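Local structure of ABC transporter periplasmic peptide-binding protein (4QFK) at residues 283-288 / 517-522; 267-272 / 328-333. The protein probably binds short peptides such as dipeptides in the periplasm and delivers them to an ABC transporter for import. All coordinates share one frame; numbering follows the deposited sequence.

Contact 1 of 2, residues 283-288 / 517-522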
ATOM      1  N   ASN A 283       7.469  23.315  -7.739  1.00 27.36           N
ATOM      2  CA  ASN A 283       6.663  22.947  -6.573  1.00 25.37           C
ATOM      3  C   ASN A 283       7.158  21.690  -5.853  1.00 26.08           C
ATOM      4  O   ASN A 283       7.469  20.673  -6.485  1.00 21.91           O
ATOM      5  CB  ASN A 283       5.219  22.750  -6.984  1.00 21.63           C
ATOM      6  CG  ASN A 283       4.590  24.027  -7.478  1.00 31.48           C
ATOM      7  OD1 ASN A 283       4.896  25.105  -6.970  1.00 32.26           O
ATOM      8  ND2 ASN A 283       3.707  23.920  -8.474  1.00 24.07           N
ATOM      9  N   VAL A 284       7.237  21.767  -4.531  1.00 20.68           N
ATOM     10  CA  VAL A 284       7.598  20.603  -3.740  1.00 23.15           C
ATOM     11  C   VAL A 284       6.417  20.239  -2.850  1.00 25.20           C
ATOM     12  O   VAL A 284       5.840  21.092  -2.177  1.00 26.59           O
ATOM     13  CB  VAL A 284       8.864  20.841  -2.892  1.00 23.84           C
ATOM     14  CG1 VAL A 284       9.163  19.631  -1.998  1.00 24.71           C
ATOM     15  CG2 VAL A 284      10.052  21.142  -3.795  1.00 26.30           C
ATOM     16  N   GLU A 285       6.049  18.965  -2.879  1.00 26.43           N
ATOM     17  CA  GLU A 285       4.906  18.467  -2.131  1.00 24.37           C
ATOM     18  C   GLU A 285       5.323  17.398  -1.114  1.00 25.51           C
ATOM     19  O   GLU A 285       6.328  16.705  -1.285  1.00 22.11           O
ATOM     20  CB  GLU A 285       3.857  17.917  -3.093  1.00 22.82           C
ATOM     21  CG  GLU A 285       3.165  19.002  -3.906  1.00 24.65           C
ATOM     22  CD  GLU A 285       2.489  18.468  -5.153  1.00 28.75           C
ATOM     23  OE1 GLU A 285       3.092  17.624  -5.841  1.00 28.47           O
ATOM     24  OE2 GLU A 285       1.355  18.894  -5.459  1.00 41.54           O
ATOM     25  N   ARG A 286       4.541  17.271  -0.052  1.00 25.13           N
ATOM     26  CA  ARG A 286       4.841  16.297   0.977  1.00 26.80           C
ATOM     27  C   ARG A 286       3.567  15.837   1.679  1.00 27.79           C
ATOM     28  O   ARG A 286       2.752  16.652   2.109  1.00 34.04           O
ATOM     29  CB  ARG A 286       5.905  16.847   1.933  1.00 25.32           C
ATOM     30  CG  ARG A 286       5.649  16.633   3.401  1.00 36.81           C
ATOM     31  CD  ARG A 286       5.121  17.924   4.023  1.00 51.37           C
ATOM     32  NE  ARG A 286       5.277  17.944   5.474  1.00 46.22           N
ATOM     33  CZ  ARG A 286       6.421  18.217   6.082  1.00 45.22           C
ATOM     34  NH1 ARG A 286       7.499  18.492   5.363  1.00 52.44           N
ATOM     35  NH2 ARG A 286       6.490  18.213   7.404  1.00 55.27           N
ATOM     36  N   GLU A 287       3.396  14.517   1.757  1.00 23.59           N
ATOM     37  CA  GLU A 287       2.207  13.903   2.336  1.00 23.94           C
ATOM     38  C   GLU A 287       2.552  12.644   3.105  1.00 21.41           C
ATOM     39  O   GLU A 287       3.188  11.735   2.580  1.00 23.36           O
ATOM     40  CB  GLU A 287       1.191  13.565   1.250  1.00 20.30           C
ATOM     41  CG  GLU A 287       0.159  14.630   1.061  1.00 29.79           C
ATOM     42  CD  GLU A 287      -0.771  14.729   2.250  1.00 31.23           C
ATOM     43  OE1 GLU A 287      -0.313  15.095   3.364  1.00 32.88           O
ATOM     44  OE2 GLU A 287      -1.963  14.418   2.068  1.00 37.94           O
ATOM     45  N   THR A 288       2.133  12.583   4.359  1.00 23.11           N
ATOM     46  CA  THR A 288       2.406  11.402   5.162  1.00 21.58           C
ATOM     47  C   THR A 288       1.637  10.237   4.541  1.00 22.14           C
ATOM     48  O   THR A 288       0.418  10.312   4.365  1.00 22.39           O
ATOM     49  CB  THR A 288       2.009  11.625   6.623  1.00 18.31           C
ATOM     50  OG1 THR A 288       0.587  11.562   6.736  1.00 34.94           O
ATOM     51  CG2 THR A 288       2.462  13.000   7.078  1.00 20.06           C
ATOM     52  N   GLU A 517      -0.299  21.055 -13.200  1.00 24.29           N
ATOM     53  CA  GLU A 517      -1.301  20.936 -12.147  1.00 28.38           C
ATOM     54  C   GLU A 517      -2.088  19.664 -12.384  1.00 24.17           C
ATOM     55  O   GLU A 517      -1.850  18.961 -13.371  1.00 24.86           O
ATOM     56  CB  GLU A 517      -2.240  22.148 -12.151  1.00 26.84           C
ATOM     57  CG  GLU A 517      -3.089  22.232 -13.409  1.00 37.12           C
ATOM     58  CD  GLU A 517      -3.815  23.561 -13.550  1.00 52.80           C
ATOM     59  OE1 GLU A 517      -3.282  24.592 -13.072  1.00 44.08           O
ATOM     60  OE2 GLU A 517      -4.916  23.566 -14.148  1.00 51.81           O
ATOM     61  N   GLY A 518      -3.028  19.377 -11.490  1.00 19.09           N
ATOM     62  CA  GLY A 518      -3.823  18.169 -11.586  1.00 19.95           C
ATOM     63  C   GLY A 518      -3.026  16.979 -11.088  1.00 21.70           C
ATOM     64  O   GLY A 518      -3.252  15.849 -11.509  1.00 22.41           O
ATOM     65  N   ILE A 519      -2.110  17.233 -10.161  1.00 18.05           N
ATOM     66  CA  ILE A 519      -1.043  16.278  -9.863  1.00 24.08           C
ATOM     67  C   ILE A 519      -0.817  16.110  -8.362  1.00 22.92           C
ATOM     68  O   ILE A 519       0.155  15.495  -7.924  1.00 27.37           O
ATOM     69  CB  ILE A 519       0.258  16.676 -10.652  1.00 23.28           C
ATOM     70  CG1 ILE A 519       0.633  15.572 -11.614  1.00 20.81           C
ATOM     71  CG2 ILE A 519       1.446  17.115  -9.772  1.00 22.12           C
ATOM     72  CD1 ILE A 519       0.558  16.034 -13.024  1.00 23.32           C
ATOM     73  N   THR A 520      -1.758  16.632  -7.587  1.00 20.42           N
ATOM     74  CA  THR A 520      -1.638  16.698  -6.137  1.00 27.14           C
ATOM     75  C   THR A 520      -1.320  15.346  -5.505  1.00 24.66           C
ATOM     76  O   THR A 520      -1.995  14.352  -5.763  1.00 25.17           O
ATOM     77  CB  THR A 520      -2.924  17.261  -5.494  1.00 26.53           C
ATOM     78  OG1 THR A 520      -3.286  18.491  -6.140  1.00 24.94           O
ATOM     79  CG2 THR A 520      -2.717  17.498  -4.000  1.00 20.98           C
ATOM     80  N   LEU A 521      -0.280  15.334  -4.680  1.00 23.06           N
ATOM     81  CA  LEU A 521       0.171  14.139  -3.973  1.00 23.27           C
ATOM     82  C   LEU A 521      -0.814  13.752  -2.858  1.00 25.18           C
ATOM     83  O   LEU A 521      -1.219  14.591  -2.052  1.00 21.51           O
ATOM     84  CB  LEU A 521       1.545  14.414  -3.367  1.00 16.86           C
ATOM     85  CG  LEU A 521       2.576  13.314  -3.195  1.00 24.41           C
ATOM     86  CD1 LEU A 521       3.487  13.669  -2.027  1.00 18.83           C
ATOM     87  CD2 LEU A 521       1.917  12.000  -2.964  1.00 25.45           C
ATOM     88  N   GLY A 522      -1.181  12.475  -2.821  1.00 22.38           N
ATOM     89  CA  GLY A 522      -2.071  11.956  -1.806  1.00 22.66           C
ATOM     90  C   GLY A 522      -1.353  11.076  -0.798  1.00 23.13           C
ATOM     91  O   GLY A 522      -0.207  10.664  -1.023  1.00 21.58           O
TER
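Leu521 reaches across to the strand that carries Glu285 and Glu287 and settles against the carbon stems of both. Its CB lies 4.2 Å from CB of Glu285, while its CD1 branch pushes further along the strand, to 4.0 Å from CB of Glu287, and also comes near the backbone at Arg286. The two glutamates are alternate residues of one strand, so both start out on the face that meets the loop. From there they part. Glu285 has CG opposite its carbonyl carbon (chi1 -70°) and runs on extended, which carries the carboxylate along the loop: OE2 arrives 3.8 Å from CA of Thr520. Glu287 instead folds over at chi2 (-69°), laying CG 3.4 Å from O of Leu521, with its CB 3.9 Å from O of Gly522. No hydrogen bond joins the segments, so van der Waals contact carries the meeting, with the aliphatic stems round Leu521 and the Glu285 carboxylate lying against the loop backbone; Gly522 O takes a hydrogen bond from Arg508. That arginine lies on strand 500-513, which pairs with the glutamate strand through backbone bonds at Arg508 and Gln510. The chain leaving strand 500-513 thus doubles back over one face of the antiparallel pair 282-297 and 500-513, part of the large mixed sheet in this family 5 solute-binding protein.

Contact 2 of 2, residues 267-272 / 328-333; sequences HPSSAQ and YGNGLR
The carboxamide oxygen OD1 of Asn330 accepts a weak hydrogen bond from the backbone N of Ser270, 3.3 Å long and bent to 147° at the hydrogen. The amide lies alongside the chain at Ser269 and Ser270, and its other end is close as well: ND2 stands 3.1 Å from N of Ser270, a meeting of two donors rather than a bond, and 3.2 Å from CB of Ser269. With CG opposite its carbonyl carbon (chi1 -66°), Asn330 swings its amide toward the 269-270 backbone. Ser270 packs its CB between Asn330 and Gly329, 3.1 Å from OD1 of Asn330 and 3.2 Å from O of Gly329. At Gly329 a side chain would point at Ser270 OG and also collide with the carbonyl oxygen of Tyr328, so glycine suits the turn. Replacing Asn330 with an alanine would probably leave the Ser270 N-H without this acceptor and open a gap beside Ser269. The amide ties the chain leading into the short helix at about 270-274 to the loop after helix 319-327, but its weak bond is offset by two donors brought close, so the attachment is probably light, resting largely on Ser270 CB against Asn330 and Gly329.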
ATOM      1  N   HIS A 267       8.919  10.513  -6.658  1.00 34.31           N
ATOM      2  CA  HIS A 267       9.438  10.681  -5.308  1.00 40.39           C
ATOM      3  C   HIS A 267      10.862  11.245  -5.405  1.00 45.63           C
ATOM      4  O   HIS A 267      11.552  11.128  -6.440  1.00 42.21           O
ATOM      5  CB  HIS A 267       9.486   9.352  -4.514  1.00 44.64           C
ATOM      6  CG  HIS A 267       8.318   8.442  -4.755  1.00 51.90           C
ATOM      7  ND1 HIS A 267       7.123   8.559  -4.072  1.00 56.60           N
ATOM      8  CD2 HIS A 267       8.161   7.397  -5.605  1.00 47.71           C
ATOM      9  CE1 HIS A 267       6.280   7.633  -4.496  1.00 47.82           C
ATOM     10  NE2 HIS A 267       6.885   6.914  -5.427  1.00 46.91           N
ATOM     11  N   PRO A 268      11.268  11.949  -4.359  1.00 31.69           N
ATOM     12  CA  PRO A 268      12.636  12.176  -3.929  1.00 34.05           C
ATOM     13  C   PRO A 268      12.626  12.150  -2.410  1.00 37.04           C
ATOM     14  O   PRO A 268      11.556  11.957  -1.833  1.00 27.53           O
ATOM     15  CB  PRO A 268      12.890  13.599  -4.415  1.00 34.44           C
ATOM     16  CG  PRO A 268      11.473  14.257  -4.450  1.00 33.10           C
ATOM     17  CD  PRO A 268      10.469  13.161  -4.158  1.00 35.98           C
ATOM     18  N   SER A 269      13.776  12.382  -1.780  1.00 38.54           N
ATOM     19  CA  SER A 269      13.883  12.368  -0.324  1.00 32.77           C
ATOM     20  C   SER A 269      13.993  13.782   0.248  1.00 31.50           C
ATOM     21  O   SER A 269      14.275  14.737  -0.478  1.00 34.11           O
ATOM     22  CB  SER A 269      15.096  11.545   0.094  1.00 31.03           C
ATOM     23  OG  SER A 269      16.277  12.208  -0.306  1.00 32.20           O
ATOM     24  N   SER A 270      13.773  13.907   1.554  1.00 32.01           N
ATOM     25  CA  SER A 270      13.727  15.210   2.220  1.00 30.97           C
ATOM     26  C   SER A 270      14.949  16.105   1.937  1.00 41.87           C
ATOM     27  O   SER A 270      14.824  17.329   1.858  1.00 40.26           O
ATOM     28  CB  SER A 270      13.560  15.024   3.733  1.00 32.88           C
ATOM     29  OG  SER A 270      13.375  16.268   4.386  1.00 35.60           O
ATOM     30  N   ALA A 271      16.122  15.488   1.792  1.00 42.07           N
ATOM     31  CA  ALA A 271      17.371  16.226   1.575  1.00 45.01           C
ATOM     32  C   ALA A 271      17.491  16.783   0.148  1.00 42.65           C
ATOM     33  O   ALA A 271      17.672  17.989  -0.050  1.00 42.82           O
ATOM     34  CB  ALA A 271      18.565  15.342   1.903  1.00 43.89           C
ATOM     35  N   GLN A 272      17.392  15.893  -0.833  1.00 34.52           N
ATOM     36  CA  GLN A 272      17.335  16.270  -2.243  1.00 31.90           C
ATOM     37  C   GLN A 272      16.358  17.407  -2.583  1.00 38.29           C
ATOM     38  O   GLN A 272      16.369  17.921  -3.708  1.00 39.19           O
ATOM     39  CB  GLN A 272      16.974  15.045  -3.084  1.00 27.69           C
ATOM     40  CG  GLN A 272      17.829  13.835  -2.782  1.00 30.61           C
ATOM     41  CD  GLN A 272      17.297  12.571  -3.424  1.00 35.23           C
ATOM     42  OE1 GLN A 272      18.002  11.557  -3.514  1.00 38.98           O
ATOM     43  NE2 GLN A 272      16.045  12.619  -3.875  1.00 29.27           N
ATOM     44  N   TYR A 328      16.109  10.215   8.769  1.00 21.82           N
ATOM     45  CA  TYR A 328      16.848  11.349   8.194  1.00 21.31           C
ATOM     46  C   TYR A 328      15.942  12.425   7.608  1.00 27.56           C
ATOM     47  O   TYR A 328      16.268  13.037   6.591  1.00 30.05           O
ATOM     48  CB  TYR A 328      17.887  10.878   7.160  1.00 20.54           C
ATOM     49  CG  TYR A 328      19.018  10.078   7.799  1.00 22.24           C
ATOM     50  CD1 TYR A 328      20.079  10.715   8.435  1.00 17.75           C
ATOM     51  CD2 TYR A 328      18.994   8.691   7.798  1.00 21.29           C
ATOM     52  CE1 TYR A 328      21.092   9.990   9.029  1.00 19.62           C
ATOM     53  CE2 TYR A 328      19.988   7.958   8.396  1.00 24.10           C
ATOM     54  CZ  TYR A 328      21.035   8.604   9.018  1.00 24.22           C
ATOM     55  OH  TYR A 328      22.029   7.846   9.603  1.00 20.23           O
ATOM     56  N   GLY A 329      14.803  12.646   8.258  1.00 24.73           N
ATOM     57  CA  GLY A 329      13.870  13.672   7.838  1.00 21.59           C
ATOM     58  C   GLY A 329      12.781  13.191   6.891  1.00 26.46           C
ATOM     59  O   GLY A 329      12.003  14.000   6.378  1.00 29.08           O
ATOM     60  N   ASN A 330      12.712  11.887   6.641  1.00 19.14           N
ATOM     61  CA  ASN A 330      11.671  11.366   5.757  1.00 23.82           C
ATOM     62  C   ASN A 330      10.502  10.691   6.482  1.00 23.34           C
ATOM     63  O   ASN A 330       9.653  10.051   5.856  1.00 20.24           O
ATOM     64  CB  ASN A 330      12.270  10.459   4.679  1.00 19.93           C
ATOM     65  CG  ASN A 330      13.150  11.227   3.731  1.00 30.51           C
ATOM     66  OD1 ASN A 330      14.002  11.992   4.173  1.00 33.56           O
ATOM     67  ND2 ASN A 330      12.911  11.088   2.426  1.00 31.43           N
ATOM     68  N   GLY A 331      10.473  10.854   7.803  1.00 19.81           N
ATOM     69  CA  GLY A 331       9.471  10.227   8.633  1.00 15.59           C
ATOM     70  C   GLY A 331       8.756  11.251   9.489  1.00 16.21           C
ATOM     71  O   GLY A 331       9.271  12.339   9.727  1.00 14.57           O
ATOM     72  N   LEU A 332       7.562  10.882   9.947  1.00 17.04           N
ATOM     73  CA  LEU A 332       6.730  11.720  10.799  1.00 16.06           C
ATOM     74  C   LEU A 332       6.449  10.952  12.090  1.00 18.53           C
ATOM     75  O   LEU A 332       5.855   9.866  12.079  1.00 15.37           O
ATOM     76  CB  LEU A 332       5.425  12.027  10.076  1.00 18.67           C
ATOM     77  CG  LEU A 332       4.532  13.203  10.463  1.00 25.92           C
ATOM     78  CD1 LEU A 332       3.136  12.707  10.714  1.00 16.46           C
ATOM     79  CD2 LEU A 332       5.077  13.958  11.646  1.00 21.11           C
ATOM     80  N   ARG A 333       6.899  11.495  13.206  1.00 20.59           N
ATOM     81  CA  ARG A 333       6.758  10.784  14.468  1.00 22.59           C
ATOM     82  C   ARG A 333       5.311  10.368  14.737  1.00 19.66           C
ATOM     83  O   ARG A 333       4.394  11.151  14.540  1.00 23.31           O
ATOM     84  CB  ARG A 333       7.288  11.633  15.610  1.00 25.52           C
ATOM     85  CG  ARG A 333       7.286  10.878  16.896  1.00 25.35           C
ATOM     86  CD  ARG A 333       7.996  11.620  17.993  1.00 24.87           C
ATOM     87  NE  ARG A 333       7.829  10.858  19.225  1.00 36.22           N
ATOM     88  CZ  ARG A 333       8.549  11.029  20.326  1.00 39.62           C
ATOM     89  NH1 ARG A 333       9.511  11.959  20.376  1.00 31.84           N
ATOM     90  NH2 ARG A 333       8.301  10.257  21.379  1.00 37.18           N
TER

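How the contacts relate
Contacts 1 and 2 have centres 14 Å apart, on the same side of the chain's centre, and their segments alternate in sequence: 267-272, 283-288, 328-333, then 517-522. They touch where Thr288 CG2 of contact 1 packs 3.7 Å from Leu332 CD1 of contact 2. Strand 500-513 serves both. Segment 283-288 pairs with it by backbone bonds to Arg508, Gln510 and Ser512, while the 328-333 loop bonds to it by backbone at Met507 and His505. Phe509 receives Arg286 as well as Pro268, Ser270 and Asn330. Pieces from three separate regions of the chain, 267-272 and 283-288 being near neighbours, are thereby gathered round one strand of the mixed sheet, bringing the chain's C-terminal part against its middle.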